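Local coordinates for protein nigritoxine (Vibrio nigripulchritudo, PDB 5M41) that acts as a bacterial toxin against crustaceans and insects and has a previously unseen fold, at residues 32-35 with 36-39; 81-84 with 85-88; 123-126 with 127-131; 185-188 with 189-193. All coordinates share one frame; numbering follows the deposited sequence.

Contact 1: 32-35 with 36-39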
ATOM      1  N   LEU A  32      24.042 -14.483   8.487  1.00 34.41           N
ATOM      2  CA  LEU A  32      24.639 -13.760   9.610  1.00 33.99           C
ATOM      3  C   LEU A  32      26.152 -13.781   9.438  1.00 35.32           C
ATOM      4  O   LEU A  32      26.707 -14.754   8.921  1.00 33.24           O
ATOM      5  CB  LEU A  32      24.287 -14.441  10.937  1.00 32.11           C
ATOM      6  CG  LEU A  32      22.819 -14.426  11.344  1.00 32.87           C
ATOM      7  CD1 LEU A  32      22.653 -15.152  12.688  1.00 30.73           C
ATOM      8  CD2 LEU A  32      22.347 -12.964  11.457  1.00 32.23           C
ATOM      9  N   THR A  33      26.831 -12.721   9.878  1.00 35.28           N
ATOM     10  CA  THR A  33      28.304 -12.775   9.945  1.00 36.67           C
ATOM     11  C   THR A  33      28.689 -13.838  10.992  1.00 36.02           C
ATOM     12  O   THR A  33      27.875 -14.182  11.855  1.00 33.46           O
ATOM     13  CB  THR A  33      28.906 -11.428  10.405  1.00 36.52           C
ATOM     14  OG1 THR A  33      28.428 -11.152  11.717  1.00 37.28           O
ATOM     15  CG2 THR A  33      28.498 -10.239   9.430  1.00 38.84           C
ATOM     16  N   LYS A  34      29.915 -14.348  10.917  1.00 37.29           N
ATOM     17  CA  LYS A  34      30.445 -15.262  11.948  1.00 38.63           C
ATOM     18  C   LYS A  34      30.283 -14.703  13.366  1.00 36.38           C
ATOM     19  O   LYS A  34      29.846 -15.418  14.287  1.00 33.43           O
ATOM     20  CB  LYS A  34      31.917 -15.574  11.676  1.00 44.92           C
ATOM     21  CG  LYS A  34      32.149 -16.771  10.757  1.00 53.90           C
ATOM     22  CD  LYS A  34      32.335 -18.064  11.565  1.00 61.32           C
ATOM     23  CE  LYS A  34      33.796 -18.340  11.913  1.00 63.64           C
ATOM     24  NZ  LYS A  34      33.895 -19.175  13.139  1.00 61.44           N
ATOM     25  N   GLU A  35      30.586 -13.419  13.526  1.00 35.66           N
ATOM     26  CA  GLU A  35      30.425 -12.731  14.816  1.00 37.23           C
ATOM     27  C   GLU A  35      28.982 -12.810  15.359  1.00 34.38           C
ATOM     28  O   GLU A  35      28.767 -13.112  16.544  1.00 32.82           O
ATOM     29  CB  GLU A  35      30.876 -11.260  14.678  1.00 40.72           C
ATOM     30  CG  GLU A  35      30.816 -10.471  15.986  1.00 46.25           C
ATOM     31  CD  GLU A  35      31.029  -8.942  15.837  1.00 52.85           C
ATOM     32  OE1 GLU A  35      31.350  -8.419  14.730  1.00 53.29           O
ATOM     33  OE2 GLU A  35      30.851  -8.243  16.857  1.00 55.43           O
ATOM     34  N   ALA A  36      28.011 -12.506  14.497  1.00 33.50           N
ATOM     35  CA  ALA A  36      26.575 -12.595  14.831  1.00 33.14           C
ATOM     36  C   ALA A  36      26.135 -14.036  15.157  1.00 32.21           C
ATOM     37  O   ALA A  36      25.317 -14.240  16.046  1.00 31.01           O
ATOM     38  CB  ALA A  36      25.724 -12.033  13.703  1.00 33.45           C
ATOM     39  N   GLN A  37      26.649 -15.022  14.419  1.00 32.30           N
ATOM     40  CA  GLN A  37      26.381 -16.446  14.749  1.00 32.24           C
ATOM     41  C   GLN A  37      26.936 -16.849  16.132  1.00 32.54           C
ATOM     42  O   GLN A  37      26.261 -17.552  16.872  1.00 31.93           O
ATOM     43  CB  GLN A  37      26.920 -17.414  13.665  1.00 31.11           C
ATOM     44  CG  GLN A  37      26.344 -17.173  12.253  1.00 30.03           C
ATOM     45  CD  GLN A  37      27.111 -17.918  11.164  1.00 31.42           C
ATOM     46  OE1 GLN A  37      28.292 -18.215  11.320  1.00 32.09           O
ATOM     47  NE2 GLN A  37      26.443 -18.212  10.049  1.00 29.69           N
ATOM     48  N   GLN A  38      28.165 -16.434  16.457  1.00 32.35           N
ATOM     49  CA  GLN A  38      28.740 -16.643  17.789  1.00 34.45           C
ATOM     50  C   GLN A  38      27.880 -15.986  18.871  1.00 35.31           C
ATOM     51  O   GLN A  38      27.613 -16.586  19.942  1.00 34.38           O
ATOM     52  CB  GLN A  38      30.185 -16.099  17.852  1.00 35.53           C
ATOM     53  CG  GLN A  38      31.118 -16.865  16.914  1.00 37.75           C
ATOM     54  CD  GLN A  38      32.509 -16.277  16.804  1.00 40.81           C
ATOM     55  OE1 GLN A  38      32.846 -15.319  17.484  1.00 42.58           O
ATOM     56  NE2 GLN A  38      33.317 -16.846  15.929  1.00 40.18           N
ATOM     57  N   ASN A  39      27.462 -14.754  18.597  1.00 34.36           N
ATOM     58  CA  ASN A  39      26.605 -14.019  19.520  1.00 35.05           C
ATOM     59  C   ASN A  39      25.290 -14.778  19.733  1.00 33.51           C
ATOM     60  O   ASN A  39      24.786 -14.864  20.848  1.00 34.07           O
ATOM     61  CB  ASN A  39      26.262 -12.643  18.955  1.00 35.76           C
ATOM     62  CG  ASN A  39      27.400 -11.638  19.066  1.00 39.62           C
ATOM     63  OD1 ASN A  39      27.308 -10.546  18.513  1.00 45.64           O
ATOM     64  ND2 ASN A  39      28.464 -12.000  19.720  1.00 38.49           N
TER
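With chi1 at 62°, Thr33 tucks its OG1 between its own backbone N and carbonyl carbon, and this rotation carries the hydroxyl oxygen to Ala36 N; Gln37, its CG turned anti to the carbonyl carbon (chi1 -58°), lays its extended chain back along the residues before the helix. Together they make a worked example of an N-cap, here at the start of helix 34-54. The first turn of any helix holds backbone N-H groups that lack a carbonyl from a preceding turn, and Thr33 serves one of them: Ala36 N donates to Thr33 OG1 over 3.1 Å, at 165° through the hydrogen. The carbonyl of the same threonine then takes the first regular helical bond, Gln37 N to Thr33 O at 3.0 Å, so one residue grips two successive amides. Lys34 O and Glu35 O continue the series, accepting from Gln38 N and Asn39 N.

An apolar clasp accompanies the polar one. Leu32 CB rests against Gln37 CG at 3.7 Å and Ala36 CB at 3.9 Å, filling with a leucine and the aliphatic part of a glutamine the two positions that a hydrophobic staple uses. Leu32 also packs on Phe258, Leu261 and Val262 of helix 253-264, while Gln37 and Gln38 face helix 177-191. Gln37 finds its main polar partner before the cap, NE2 bonding to Tyr29 O. Beside the capping bond, the methyl CB of Ala36 sits 3.5 Å from Thr33 OG1.

Contact 2: 81-84 with 85-88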
ATOM      1  N   TYR A  81      32.972 -31.462  22.346  1.00 38.64           N
ATOM      2  CA  TYR A  81      32.625 -32.778  21.839  1.00 39.70           C
ATOM      3  C   TYR A  81      32.481 -32.669  20.343  1.00 40.15           C
ATOM      4  O   TYR A  81      32.099 -31.608  19.823  1.00 38.62           O
ATOM      5  CB  TYR A  81      31.228 -33.152  22.328  1.00 41.34           C
ATOM      6  CG  TYR A  81      31.039 -33.438  23.799  1.00 41.50           C
ATOM      7  CD1 TYR A  81      31.900 -34.291  24.486  1.00 43.21           C
ATOM      8  CD2 TYR A  81      29.939 -32.934  24.474  1.00 42.07           C
ATOM      9  CE1 TYR A  81      31.700 -34.593  25.832  1.00 45.17           C
ATOM     10  CE2 TYR A  81      29.724 -33.216  25.821  1.00 43.08           C
ATOM     11  CZ  TYR A  81      30.603 -34.050  26.486  1.00 45.47           C
ATOM     12  OH  TYR A  81      30.384 -34.350  27.798  1.00 46.36           O
ATOM     13  N   GLY A  82      32.686 -33.784  19.656  1.00 40.46           N
ATOM     14  CA  GLY A  82      32.206 -33.916  18.272  1.00 37.47           C
ATOM     15  C   GLY A  82      30.694 -34.070  18.240  1.00 36.51           C
ATOM     16  O   GLY A  82      30.189 -35.072  17.760  1.00 36.20           O
ATOM     17  N   ALA A  83      29.963 -33.067  18.735  1.00 34.17           N
ATOM     18  CA  ALA A  83      28.512 -33.151  18.823  1.00 34.92           C
ATOM     19  C   ALA A  83      27.939 -31.748  18.699  1.00 34.65           C
ATOM     20  O   ALA A  83      28.362 -30.859  19.416  1.00 35.45           O
ATOM     21  CB  ALA A  83      28.091 -33.786  20.161  1.00 33.80           C
ATOM     22  N   THR A  84      26.973 -31.549  17.811  1.00 34.79           N
ATOM     23  CA  THR A  84      26.429 -30.211  17.585  1.00 34.90           C
ATOM     24  C   THR A  84      25.595 -29.771  18.799  1.00 34.58           C
ATOM     25  O   THR A  84      24.925 -30.593  19.413  1.00 35.32           O
ATOM     26  CB  THR A  84      25.607 -30.222  16.300  1.00 34.75           C
ATOM     27  OG1 THR A  84      26.419 -30.741  15.235  1.00 35.00           O
ATOM     28  CG2 THR A  84      25.085 -28.824  15.950  1.00 33.26           C
ATOM     29  N   ASN A  85      25.685 -28.502  19.185  1.00 34.92           N
ATOM     30  CA  ASN A  85      24.844 -27.945  20.272  1.00 33.58           C
ATOM     31  C   ASN A  85      25.168 -28.447  21.680  1.00 33.62           C
ATOM     32  O   ASN A  85      24.390 -28.217  22.618  1.00 34.93           O
ATOM     33  CB  ASN A  85      23.361 -28.216  20.000  1.00 33.19           C
ATOM     34  CG  ASN A  85      22.864 -27.529  18.723  1.00 34.62           C
ATOM     35  OD1 ASN A  85      23.184 -26.360  18.471  1.00 33.31           O
ATOM     36  ND2 ASN A  85      22.072 -28.249  17.922  1.00 31.71           N
ATOM     37  N   MET A  86      26.267 -29.174  21.827  1.00 32.87           N
ATOM     38  CA  MET A  86      26.554 -29.867  23.094  1.00 33.38           C
ATOM     39  C   MET A  86      27.937 -29.607  23.612  1.00 34.13           C
ATOM     40  O   MET A  86      28.895 -29.421  22.837  1.00 34.46           O
ATOM     41  CB  MET A  86      26.361 -31.381  22.925  1.00 35.29           C
ATOM     42  CG  MET A  86      24.935 -31.782  22.559  1.00 35.90           C
ATOM     43  SD  MET A  86      24.776 -33.540  22.169  1.00 39.66           S
ATOM     44  CE  MET A  86      25.371 -34.228  23.720  1.00 38.30           C
ATOM     45  N   PHE A  87      28.040 -29.575  24.938  1.00 35.81           N
ATOM     46  CA  PHE A  87      29.310 -29.407  25.630  1.00 36.21           C
ATOM     47  C   PHE A  87      29.104 -29.864  27.077  1.00 37.54           C
ATOM     48  O   PHE A  87      27.981 -30.118  27.478  1.00 38.84           O
ATOM     49  CB  PHE A  87      29.808 -27.937  25.582  1.00 34.49           C
ATOM     50  CG  PHE A  87      28.819 -26.934  26.134  1.00 35.17           C
ATOM     51  CD1 PHE A  87      28.847 -26.561  27.486  1.00 34.49           C
ATOM     52  CD2 PHE A  87      27.852 -26.356  25.300  1.00 33.94           C
ATOM     53  CE1 PHE A  87      27.938 -25.638  28.002  1.00 34.91           C
ATOM     54  CE2 PHE A  87      26.941 -25.421  25.823  1.00 34.52           C
ATOM     55  CZ  PHE A  87      26.994 -25.055  27.158  1.00 33.92           C
ATOM     56  N   PHE A  88      30.195 -29.965  27.836  1.00 39.69           N
ATOM     57  CA  PHE A  88      30.148 -30.384  29.254  1.00 41.34           C
ATOM     58  C   PHE A  88      30.723 -29.321  30.170  1.00 41.30           C
ATOM     59  O   PHE A  88      31.758 -28.708  29.854  1.00 40.91           O
ATOM     60  CB  PHE A  88      30.971 -31.661  29.451  1.00 42.47           C
ATOM     61  CG  PHE A  88      30.610 -32.448  30.699  1.00 43.46           C
ATOM     62  CD1 PHE A  88      29.451 -33.220  30.744  1.00 42.76           C
ATOM     63  CD2 PHE A  88      31.460 -32.464  31.791  1.00 44.15           C
ATOM     64  CE1 PHE A  88      29.128 -33.959  31.876  1.00 44.46           C
ATOM     65  CE2 PHE A  88      31.145 -33.207  32.936  1.00 45.08           C
ATOM     66  CZ  PHE A  88      29.983 -33.966  32.964  1.00 44.35           C
TER
HETATM   67  O   HOH W   1      31.385 -28.816  22.135  1.00 28.95           O
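Tyr81 and Phe88 meet where the chain doubles back between strands 77-80 and 86-90, a beta hairpin whose tip is a type II turn from Ala83 to Met86. Apolar packing comes first. Tyr81 stretches its ring along the returning strand: CD2 lies 4.2 Å from Met86 CB, and at the far end Tyr81 OH comes to 3.2 Å from Phe88 CB. Between them the ring meets the strand backbone, Tyr81 CE2 being 3.6 Å from Phe87 C. The two aromatic side chains approach at a slant, without stacking. Nearer the turn, Met86, its CG anti to the carbonyl carbon (chi1 -62°) and its chain extended as far as SD, brings SD to 3.9 Å from Ala83 CB.

Polar links are carried by the backbone and by water. An inverse gamma turn centred on Gly82 brings Ala83 N within 2.8 Å of Tyr81 O, a weak bond. One water accepts from Tyr81 N at 3.1 Å and donates to Met86 O at 2.7 Å, bridging the loop to the returning strand.

Thr84 and Asn85, side by side, look outward: Thr84 OG1 bonds helix 177-191, and Asn85 bonds Tyr41, Leu202 and Asn130. The chemistry is thus divided, with an apolar, water-bridged body and a buried polar tip whose hydrogen bonds tie the hairpin to the surrounding fold.

Contact 3: 123-126 with 127-131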
ATOM      1  N   ASN A 123      18.983 -41.006  25.699  1.00 54.95           N
ATOM      2  CA  ASN A 123      18.719 -41.676  24.434  1.00 55.95           C
ATOM      3  C   ASN A 123      17.793 -40.952  23.440  1.00 54.83           C
ATOM      4  O   ASN A 123      17.576 -41.460  22.337  1.00 54.00           O
ATOM      5  CB  ASN A 123      18.206 -43.096  24.719  1.00 60.55           C
ATOM      6  CG  ASN A 123      16.960 -43.095  25.559  1.00 63.51           C
ATOM      7  OD1 ASN A 123      16.029 -42.341  25.301  1.00 63.22           O
ATOM      8  ND2 ASN A 123      16.943 -43.934  26.587  1.00 72.56           N
ATOM      9  N   ASP A 124      17.288 -39.769  23.794  1.00 54.19           N
ATOM     10  CA  ASP A 124      16.294 -39.003  23.015  0.50 54.19           C
ATOM     11  C   ASP A 124      16.852 -38.559  21.660  1.00 53.81           C
ATOM     12  O   ASP A 124      18.058 -38.290  21.539  1.00 53.14           O
ATOM     13  CB  ASP A 124      15.866 -37.765  23.842  0.50 53.88           C
ATOM     14  CG  ASP A 124      14.685 -36.987  23.229  0.50 54.19           C
ATOM     15  OD1 ASP A 124      13.559 -37.532  23.162  0.50 55.61           O
ATOM     16  OD2 ASP A 124      14.873 -35.809  22.856  0.50 50.50           O
ATOM     17  N   GLU A 125      15.973 -38.443  20.673  1.00 54.07           N
ATOM     18  CA  GLU A 125      16.298 -38.030  19.333  1.00 53.22           C
ATOM     19  C   GLU A 125      16.928 -36.629  19.319  1.00 52.05           C
ATOM     20  O   GLU A 125      17.771 -36.334  18.472  1.00 50.73           O
ATOM     21  CB  GLU A 125      15.016 -38.093  18.476  1.00 58.16           C
ATOM     22  CG  GLU A 125      15.176 -37.840  16.974  1.00 59.49           C
ATOM     23  CD  GLU A 125      16.218 -38.732  16.296  1.00 63.89           C
ATOM     24  OE1 GLU A 125      16.502 -39.837  16.792  1.00 65.36           O
ATOM     25  OE2 GLU A 125      16.764 -38.322  15.244  1.00 70.70           O
ATOM     26  N   SER A 126      16.548 -35.779  20.273  1.00 49.60           N
ATOM     27  CA  SER A 126      17.108 -34.439  20.335  1.00 48.17           C
ATOM     28  C   SER A 126      18.614 -34.434  20.652  1.00 46.89           C
ATOM     29  O   SER A 126      19.272 -33.402  20.470  1.00 44.74           O
ATOM     30  CB  SER A 126      16.336 -33.554  21.315  1.00 46.97           C
ATOM     31  OG  SER A 126      16.661 -33.869  22.657  1.00 49.97           O
ATOM     32  N   PHE A 127      19.135 -35.565  21.138  1.00 44.78           N
ATOM     33  CA  PHE A 127      20.578 -35.755  21.340  1.00 44.10           C
ATOM     34  C   PHE A 127      21.188 -36.428  20.115  1.00 43.60           C
ATOM     35  O   PHE A 127      22.231 -36.009  19.595  1.00 42.44           O
ATOM     36  CB  PHE A 127      20.859 -36.578  22.604  1.00 45.96           C
ATOM     37  CG  PHE A 127      20.691 -35.797  23.878  1.00 45.92           C
ATOM     38  CD1 PHE A 127      21.783 -35.184  24.484  1.00 43.74           C
ATOM     39  CD2 PHE A 127      19.425 -35.614  24.444  1.00 47.91           C
ATOM     40  CE1 PHE A 127      21.622 -34.440  25.648  1.00 44.33           C
ATOM     41  CE2 PHE A 127      19.259 -34.862  25.611  1.00 48.48           C
ATOM     42  CZ  PHE A 127      20.360 -34.286  26.215  1.00 46.73           C
ATOM     43  N   ARG A 128      20.490 -37.438  19.625  1.00 42.91           N
ATOM     44  CA  ARG A 128      20.963 -38.211  18.521  1.00 44.44           C
ATOM     45  C   ARG A 128      21.137 -37.372  17.256  1.00 41.93           C
ATOM     46  O   ARG A 128      22.071 -37.623  16.492  1.00 39.37           O
ATOM     47  CB  ARG A 128      19.994 -39.347  18.240  1.00 46.91           C
ATOM     48  CG  ARG A 128      20.594 -40.420  17.351  1.00 50.45           C
ATOM     49  CD  ARG A 128      19.672 -41.628  17.297  1.00 54.89           C
ATOM     50  NE  ARG A 128      19.928 -42.384  16.085  1.00 59.37           N
ATOM     51  CZ  ARG A 128      19.325 -42.156  14.923  1.00 60.68           C
ATOM     52  NH1 ARG A 128      18.408 -41.198  14.815  1.00 60.03           N
ATOM     53  NH2 ARG A 128      19.643 -42.894  13.866  1.00 63.59           N
ATOM     54  N   GLN A 129      20.224 -36.415  17.050  1.00 41.72           N
ATOM     55  CA  GLN A 129      20.223 -35.464  15.911  1.00 43.29           C
ATOM     56  C   GLN A 129      21.490 -34.625  15.839  1.00 38.70           C
ATOM     57  O   GLN A 129      21.791 -34.051  14.809  1.00 36.83           O
ATOM     58  CB  GLN A 129      19.117 -34.427  16.116  1.00 46.03           C
ATOM     59  CG  GLN A 129      17.815 -34.699  15.436  1.00 50.55           C
ATOM     60  CD  GLN A 129      16.741 -33.731  15.913  1.00 49.47           C
ATOM     61  OE1 GLN A 129      17.012 -32.720  16.593  1.00 47.30           O
ATOM     62  NE2 GLN A 129      15.503 -34.051  15.580  1.00 56.23           N
ATOM     63  N   ASN A 130      22.167 -34.478  16.969  1.00 37.21           N
ATOM     64  CA  ASN A 130      23.352 -33.629  17.051  1.00 35.37           C
ATOM     65  C   ASN A 130      24.602 -34.265  16.465  1.00 36.00           C
ATOM     66  O   ASN A 130      25.672 -33.620  16.417  1.00 34.89           O
ATOM     67  CB  ASN A 130      23.587 -33.202  18.498  1.00 34.24           C
ATOM     68  CG  ASN A 130      22.597 -32.143  18.968  1.00 35.06           C
ATOM     69  OD1 ASN A 130      22.127 -31.347  18.175  1.00 35.57           O
ATOM     70  ND2 ASN A 130      22.307 -32.110  20.267  1.00 32.89           N
ATOM     71  N   PHE A 131      24.463 -35.515  15.995  1.00 34.72           N
ATOM     72  CA  PHE A 131      25.557 -36.250  15.396  1.00 35.10           C
ATOM     73  C   PHE A 131      25.350 -36.393  13.894  1.00 35.40           C
ATOM     74  O   PHE A 131      24.223 -36.511  13.436  1.00 36.28           O
ATOM     75  CB  PHE A 131      25.700 -37.624  16.086  1.00 35.52           C
ATOM     76  CG  PHE A 131      26.043 -37.513  17.560  1.00 37.46           C
ATOM     77  CD1 PHE A 131      27.369 -37.359  17.980  1.00 36.88           C
ATOM     78  CD2 PHE A 131      25.032 -37.527  18.525  1.00 36.87           C
ATOM     79  CE1 PHE A 131      27.676 -37.251  19.337  1.00 38.27           C
ATOM     80  CE2 PHE A 131      25.330 -37.396  19.877  1.00 38.74           C
ATOM     81  CZ  PHE A 131      26.658 -37.256  20.286  1.00 38.16           C
TER
HETATM   82  O   HOH W   2      19.442 -31.477  18.303  1.00 33.17           O
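Glu125 and Arg128, one helical turn apart, form a salt bridge on the exposed side of the short helix 125-128. Glu125 bends at chi2 (54°), which swings its carboxylate back over the turn. There OE1, through its syn lone pair, receives Arg128 NH1 at 3.1 Å; the oxygen lies 18° out of the guanidinium plane, and the two flat groups are turned 48° apart. The other oxygen, OE2, is also 3.3 Å from Arg128 NH1 and lies 3.8 Å from Gln129 CG.

Behind these side chains stands the backbone. Asp124 O is gripped by two amides, Phe127 N at 3.0 Å from above the carbonyl plane and Arg128 N at 3.2 Å within it, while Glu125 O accepts from Gln129 N at 2.8 Å. Asp124 is also the N-cap: OD2 takes both Ser126 N and Ser126 OG, in the conformer described here and less certainly in a second one. A type I turn from Arg128 to Phe131 then leads the chain away, with a water 2.9 Å from Ser126 O and 2.7 Å from Asn130 OD1.

Phe127 plugs this short helix onto Met86 of strand 86-90 and Leu100 of strand 98-102, Asn130 bonds Asn102 of the latter strand, and Gln129 touches Thr201 of helix 195-203.

Contact 4: 185-188 with 189-193. With MG (magnesium ion), chain B.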
ATOM      1  N   LEU A 185      28.625 -26.596  14.039  1.00 30.85           N
ATOM      2  CA  LEU A 185      27.415 -26.606  13.228  1.00 31.79           C
ATOM      3  C   LEU A 185      27.780 -26.499  11.732  1.00 33.12           C
ATOM      4  O   LEU A 185      27.237 -27.216  10.890  1.00 33.88           O
ATOM      5  CB  LEU A 185      26.461 -25.480  13.690  1.00 31.02           C
ATOM      6  CG  LEU A 185      25.185 -25.248  12.873  1.00 31.67           C
ATOM      7  CD1 LEU A 185      24.375 -26.556  12.848  1.00 30.08           C
ATOM      8  CD2 LEU A 185      24.345 -24.074  13.393  1.00 30.12           C
ATOM      9  N   ASP A 186      28.707 -25.608  11.388  1.00 34.12           N
ATOM     10  CA  ASP A 186      29.149 -25.501   9.990  1.00 33.71           C
ATOM     11  C   ASP A 186      29.676 -26.857   9.476  1.00 33.23           C
ATOM     12  O   ASP A 186      29.333 -27.293   8.390  1.00 32.60           O
ATOM     13  CB  ASP A 186      30.262 -24.459   9.831  1.00 34.99           C
ATOM     14  CG  ASP A 186      29.757 -23.024   9.905  1.00 37.43           C
ATOM     15  OD1 ASP A 186      28.545 -22.761   9.723  1.00 36.48           O
ATOM     16  OD2 ASP A 186      30.597 -22.144  10.168  1.00 39.65           O
ATOM     17  N   TYR A 187      30.516 -27.513  10.262  1.00 31.77           N
ATOM     18  CA  TYR A 187      31.014 -28.826   9.896  1.00 33.04           C
ATOM     19  C   TYR A 187      29.900 -29.843   9.740  1.00 32.33           C
ATOM     20  O   TYR A 187      29.894 -30.628   8.803  1.00 34.41           O
ATOM     21  CB  TYR A 187      32.009 -29.320  10.953  1.00 33.40           C
ATOM     22  CG  TYR A 187      32.410 -30.774  10.801  1.00 34.20           C
ATOM     23  CD1 TYR A 187      33.263 -31.183   9.774  1.00 32.23           C
ATOM     24  CD2 TYR A 187      31.972 -31.735  11.722  1.00 36.16           C
ATOM     25  CE1 TYR A 187      33.647 -32.524   9.648  1.00 32.99           C
ATOM     26  CE2 TYR A 187      32.357 -33.078  11.616  1.00 35.98           C
ATOM     27  CZ  TYR A 187      33.205 -33.463  10.580  1.00 34.53           C
ATOM     28  OH  TYR A 187      33.578 -34.795  10.480  1.00 36.06           O
ATOM     29  N   HIS A 188      28.972 -29.864  10.681  1.00 32.42           N
ATOM     30  CA  HIS A 188      27.853 -30.816  10.622  1.00 33.04           C
ATOM     31  C   HIS A 188      27.077 -30.647   9.343  1.00 34.59           C
ATOM     32  O   HIS A 188      26.824 -31.613   8.591  1.00 37.00           O
ATOM     33  CB  HIS A 188      26.964 -30.622  11.848  1.00 31.79           C
ATOM     34  CG  HIS A 188      25.901 -31.674  12.017  1.00 32.35           C
ATOM     35  ND1 HIS A 188      25.448 -32.050  13.231  1.00 33.17           N
ATOM     36  CD2 HIS A 188      25.181 -32.421  11.078  1.00 33.61           C
ATOM     37  CE1 HIS A 188      24.499 -33.012  13.086  1.00 33.95           C
ATOM     38  NE2 HIS A 188      24.332 -33.236  11.772  1.00 35.09           N
ATOM     39  N   VAL A 189      26.716 -29.411   9.037  1.00 34.36           N
ATOM     40  CA  VAL A 189      26.072 -29.109   7.754  1.00 33.93           C
ATOM     41  C   VAL A 189      26.913 -29.552   6.560  1.00 36.04           C
ATOM     42  O   VAL A 189      26.369 -30.104   5.583  1.00 36.00           O
ATOM     43  CB  VAL A 189      25.723 -27.611   7.642  1.00 33.84           C
ATOM     44  CG1 VAL A 189      25.308 -27.251   6.207  1.00 36.15           C
ATOM     45  CG2 VAL A 189      24.642 -27.275   8.661  1.00 32.57           C
ATOM     46  N   SER A 190      28.229 -29.348   6.619  1.00 37.37           N
ATOM     47  CA  SER A 190      29.060 -29.741   5.469  1.00 38.90           C
ATOM     48  C   SER A 190      29.224 -31.258   5.325  1.00 39.11           C
ATOM     49  O   SER A 190      29.532 -31.750   4.238  1.00 39.88           O
ATOM     50  CB  SER A 190      30.433 -29.090   5.510  1.00 40.50           C
ATOM     51  OG  SER A 190      31.312 -29.847   6.288  1.00 40.73           O
ATOM     52  N   GLN A 191      29.058 -31.987   6.422  1.00 37.59           N
ATOM     53  CA  GLN A 191      29.089 -33.448   6.368  1.00 38.49           C
ATOM     54  C   GLN A 191      27.820 -34.122   5.809  1.00 40.57           C
ATOM     55  O   GLN A 191      27.812 -35.338   5.561  1.00 41.46           O
ATOM     56  CB  GLN A 191      29.372 -33.986   7.761  1.00 37.54           C
ATOM     57  CG  GLN A 191      30.816 -33.766   8.168  1.00 36.42           C
ATOM     58  CD  GLN A 191      31.760 -34.693   7.430  1.00 37.94           C
ATOM     59  OE1 GLN A 191      31.677 -35.921   7.582  1.00 39.10           O
ATOM     60  NE2 GLN A 191      32.679 -34.121   6.655  1.00 36.04           N
ATOM     61  N   GLU A 192      26.750 -33.347   5.648  1.00 40.45           N
ATOM     62  CA  GLU A 192      25.437 -33.885   5.305  1.00 43.92           C
ATOM     63  C   GLU A 192      25.007 -33.346   3.938  1.00 45.71           C
ATOM     64  O   GLU A 192      25.559 -32.368   3.485  1.00 43.26           O
ATOM     65  CB  GLU A 192      24.414 -33.564   6.404  1.00 42.90           C
ATOM     66  CG  GLU A 192      24.755 -34.151   7.768  1.00 43.78           C
ATOM     67  CD  GLU A 192      24.887 -35.673   7.729  1.00 47.23           C
ATOM     68  OE1 GLU A 192      24.044 -36.352   7.114  1.00 48.96           O
ATOM     69  OE2 GLU A 192      25.859 -36.192   8.289  1.00 50.37           O
ATOM     70  N   ASN A 193      24.100 -34.046   3.239  1.00 50.94           N
ATOM     71  CA  ASN A 193      23.620 -33.587   1.906  1.00 53.61           C
ATOM     72  C   ASN A 193      22.476 -32.570   1.965  1.00 55.95           C
ATOM     73  O   ASN A 193      22.357 -31.715   1.088  1.00 58.54           O
ATOM     74  CB  ASN A 193      23.215 -34.764   0.991  1.00 55.55           C
ATOM     75  CG  ASN A 193      24.413 -35.557   0.485  1.00 55.58           C
ATOM     76  OD1 ASN A 193      25.521 -35.034   0.381  1.00 50.47           O
ATOM     77  ND2 ASN A 193      24.194 -36.834   0.187  1.00 59.82           N
TER
HETATM   78 MG    MG B 801      26.162 -30.247   3.128  1.00 39.17          MG
HETATM   79  O   HOH W   3      28.053 -31.185   2.096  1.00 50.04           O
HETATM   80  O   HOH W   4      25.008 -30.534   0.937  1.00 52.79           O
HETATM   81  O   HOH W   5      27.405 -28.146   2.651  1.00 36.17           O
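The C-terminal end of helix 177-191 supplies two of the three protein ligands of a magnesium site, an instance of a cation held by backbone carbonyls at a helix end: one from the last turn, Val189 O, and one from just beyond it, Glu192 O. Val189 O binds the magnesium ion at 2.5 Å and Glu192 O at 2.2 Å; three waters and Asp195 OD1, from the start of the next helix, complete six ligands. One of those waters also donates to Ser190 O and another to Asn193 O, linking the inner shell to the backbone around it. The negative end of the helix dipole probably adds to the attraction.

The preceding turn is regularly bonded. Val189 N meets Leu185 O at 2.9 Å in an almost perfectly straight bond of 178°. Tyr187 O accepts from Gln191 N, and Ser190 OG folds back on its own helix to share Tyr187 O at 3.0 Å. On the exposed side, Gln191 has its CG anti to the carbonyl carbon (chi1 -73°), which sets CG over one face of the Tyr187 ring, a CH-pi contact of 3.6 Å to the centroid; a bend at chi2 then brings the amide across the ring, the two planes nearly parallel at 17°. On the buried side, Glu192 CG approaches the edge of the His188 ring, 3.8 Å from CD2, while the carboxylate bonds Ser133.

His188 ND1 bonds Thr84 OG1 in the hairpin before strand 86-90, and Leu185, His188 and Glu192 lean on Leu199, Leu202 and Ile198 of helix 195-203, the helix that opens with the third protein ligand.

Overall arrangement
All four contacts are local and follow one another along the chain; none nests in or crosses another. Contact 1 starts helix 34-54, contact 2 closes the hairpin between strands 77-80 and 86-90, contact 3 forms the short helix 125-128 and the turn after it, and contact 4 ends helix 177-191 at the metal. The last three converge: Thr84 N meets Asn130 O at 2.8 Å, the threonine hydroxyl ties contact 2 to contact 4, and His188 CE1 packs on Gln129 O at 3.4 Å. Contact 1 stands apart, its centre about 17 Å from that of contact 4, yet it packs against the same helix 177-191.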